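CBS domain protein (Bacillus anthracis, PDB 3LQN) is of unknown function but carries a pair of CBS domains, modules that in related proteins commonly bind adenine nucleotides and regulate attached or partner proteins. Local coordinates at residues K26-Q31 / S49-L54. Residues are numbered along the deposited sequence; the frame is centred on the assembly and turned at random.
Sequences KVAHVQ and SAIPVL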
loop_
_atom_site.group_PDB
_atom_site.type_symbol
_atom_site.label_atom_id
_atom_site.label_comp_id
_atom_site.label_asym_id
_atom_site.label_seq_id
_atom_site.Cartn_x
_atom_site.Cartn_y
_atom_site.Cartn_z
ATOM N N LYS A 26 -8.557 -15.549 5.949
ATOM C CA LYS A 26 -9.161 -14.413 5.296
ATOM C C LYS A 26 -8.202 -13.827 4.242
ATOM O O LYS A 26 -8.461 -12.770 3.686
ATOM C CB LYS A 26 -9.457 -13.322 6.315
ATOM C CG LYS A 26 -10.444 -13.789 7.422
ATOM C CD LYS A 26 -10.749 -12.654 8.393
ATOM C CE LYS A 26 -11.625 -13.157 9.555
ATOM N NZ LYS A 26 -11.793 -12.064 10.567
ATOM N N VAL A 27 -7.069 -14.490 4.049
ATOM C CA VAL A 27 -6.014 -13.949 3.163
ATOM C C VAL A 27 -5.824 -14.841 1.961
ATOM O O VAL A 27 -5.591 -16.041 2.108
ATOM C CB VAL A 27 -4.660 -13.822 3.918
ATOM C CG1 VAL A 27 -3.570 -13.200 3.020
ATOM C CG2 VAL A 27 -4.856 -12.972 5.193
ATOM N N ALA A 28 -5.899 -14.265 0.754
ATOM C CA ALA A 28 -5.618 -15.049 -0.449
ATOM C C ALA A 28 -4.118 -15.399 -0.493
ATOM O O ALA A 28 -3.307 -14.683 0.135
ATOM C CB ALA A 28 -6.013 -14.279 -1.730
ATOM N N HIS A 29 -3.798 -16.471 -1.212
ATOM C CA HIS A 29 -2.400 -16.913 -1.431
ATOM C C HIS A 29 -2.240 -17.523 -2.829
ATOM O O HIS A 29 -3.245 -17.800 -3.513
ATOM C CB HIS A 29 -1.991 -17.933 -0.319
ATOM C CG HIS A 29 -2.810 -19.184 -0.295
ATOM N ND1 HIS A 29 -3.845 -19.382 0.600
ATOM C CD2 HIS A 29 -2.724 -20.334 -1.014
ATOM C CE1 HIS A 29 -4.369 -20.575 0.411
ATOM N NE2 HIS A 29 -3.707 -21.176 -0.567
ATOM N N VAL A 30 -0.993 -17.737 -3.240
ATOM C CA VAL A 30 -0.647 -18.510 -4.418
ATOM C C VAL A 30 0.520 -19.454 -4.076
ATOM O O VAL A 30 1.082 -19.384 -2.981
ATOM C CB VAL A 30 -0.275 -17.567 -5.629
ATOM C CG1 VAL A 30 -1.539 -16.855 -6.128
ATOM C CG2 VAL A 30 0.805 -16.544 -5.206
ATOM N N GLN A 31 0.932 -20.270 -5.041
ATOM C CA GLN A 31 2.075 -21.202 -4.948
ATOM C C GLN A 31 3.183 -20.837 -5.912
ATOM O O GLN A 31 2.919 -20.174 -6.895
ATOM C CB GLN A 31 1.585 -22.619 -5.305
ATOM C CG GLN A 31 0.575 -23.118 -4.315
ATOM C CD GLN A 31 0.509 -24.634 -4.290
ATOM O OE1 GLN A 31 0.603 -25.250 -3.234
ATOM N NE2 GLN A 31 0.371 -25.239 -5.463
ATOM N N SER A 49 -2.824 -5.885 -1.806
ATOM C CA SER A 49 -1.801 -5.362 -2.680
ATOM C C SER A 49 -0.649 -6.330 -2.650
ATOM O O SER A 49 0.210 -6.291 -3.527
ATOM C CB SER A 49 -1.312 -3.997 -2.193
ATOM O OG SER A 49 -0.936 -4.121 -0.829
ATOM N N ALA A 50 -0.648 -7.201 -1.652
ATOM C CA ALA A 50 0.291 -8.299 -1.613
ATOM C C ALA A 50 -0.330 -9.546 -0.968
ATOM O O ALA A 50 -1.213 -9.477 -0.084
ATOM C CB ALA A 50 1.618 -7.852 -0.871
ATOM N N ILE A 51 0.167 -10.704 -1.359
ATOM C CA ILE A 51 -0.282 -11.965 -0.769
ATOM C C ILE A 51 0.877 -12.905 -0.586
ATOM O O ILE A 51 1.898 -12.807 -1.301
ATOM C CB ILE A 51 -1.373 -12.668 -1.635
ATOM C CG1 ILE A 51 -0.866 -12.848 -3.076
ATOM C CG2 ILE A 51 -2.662 -11.889 -1.565
ATOM C CD1 ILE A 51 -1.772 -13.747 -3.964
ATOM N N PRO A 52 0.768 -13.820 0.394
ATOM C CA PRO A 52 1.834 -14.791 0.615
ATOM C C PRO A 52 1.901 -15.826 -0.489
ATOM O O PRO A 52 0.877 -16.163 -1.109
ATOM C CB PRO A 52 1.405 -15.506 1.922
ATOM C CG PRO A 52 -0.134 -15.362 1.944
ATOM C CD PRO A 52 -0.344 -13.959 1.371
ATOM N N VAL A 53 3.131 -16.251 -0.762
ATOM C CA VAL A 53 3.392 -17.457 -1.554
ATOM C C VAL A 53 3.637 -18.661 -0.640
ATOM O O VAL A 53 4.575 -18.634 0.150
ATOM C CB VAL A 53 4.621 -17.195 -2.453
ATOM C CG1 VAL A 53 4.807 -18.378 -3.416
ATOM C CG2 VAL A 53 4.446 -15.833 -3.223
ATOM N N LEU A 54 2.822 -19.719 -0.734
ATOM C CA LEU A 54 2.855 -20.839 0.203
ATOM C C LEU A 54 3.242 -22.108 -0.545
ATOM O O LEU A 54 3.065 -22.185 -1.750
ATOM C CB LEU A 54 1.469 -21.084 0.837
ATOM C CG LEU A 54 0.897 -19.864 1.613
ATOM C CD1 LEU A 54 -0.463 -20.335 2.216
ATOM C CD2 LEU A 54 1.862 -19.348 2.698
#
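V30 and V53 form a single parallel-type bridge, their CA atoms 5.1 Å apart, where the segment 26-31 runs beside strand 50-54 and the two chains diverge by 50°. Both polar backbone atoms of V30 are used: its N donates to P52 O (3.2 Å), and its O accepts from L54 N in a nearly straight bond of 2.9 Å. V53 CA also offers its hydrogen to V30 O, at 3.3 Å. CA-H...O contacts from H29 to P52 O and from Q31 to L54 O extend the pairing on both sides of V30. L54 CD1 sits over one face of the H29 imidazole in a CH-pi contact, 3.9 Å from the ring centroid and nearest to CG. H29 CG stands between its own backbone N and carbonyl carbon (chi1 62°), which presents the ring to L54; H29 CB separately lies near P52 CG. I51 points toward the segment 26-31; its CD1 tip meets V30 CG1 at 3.8 Å, while its CG2 branch touches A28 CB. A28 O is wedged against I51 CB and P52 CD, buried without a hydrogen-bond donor. V27 CG1 packs on P52 CD (3.7 Å). Within the first of the two CBS domains, the bridge ties the loop leading into helix 36-46 to the strand 50-54/60-65 hairpin of the CBS fold. Helix 36-46 covers A28 and I51 through V42, whereas V27, P52 and L54 reach strand 128-133.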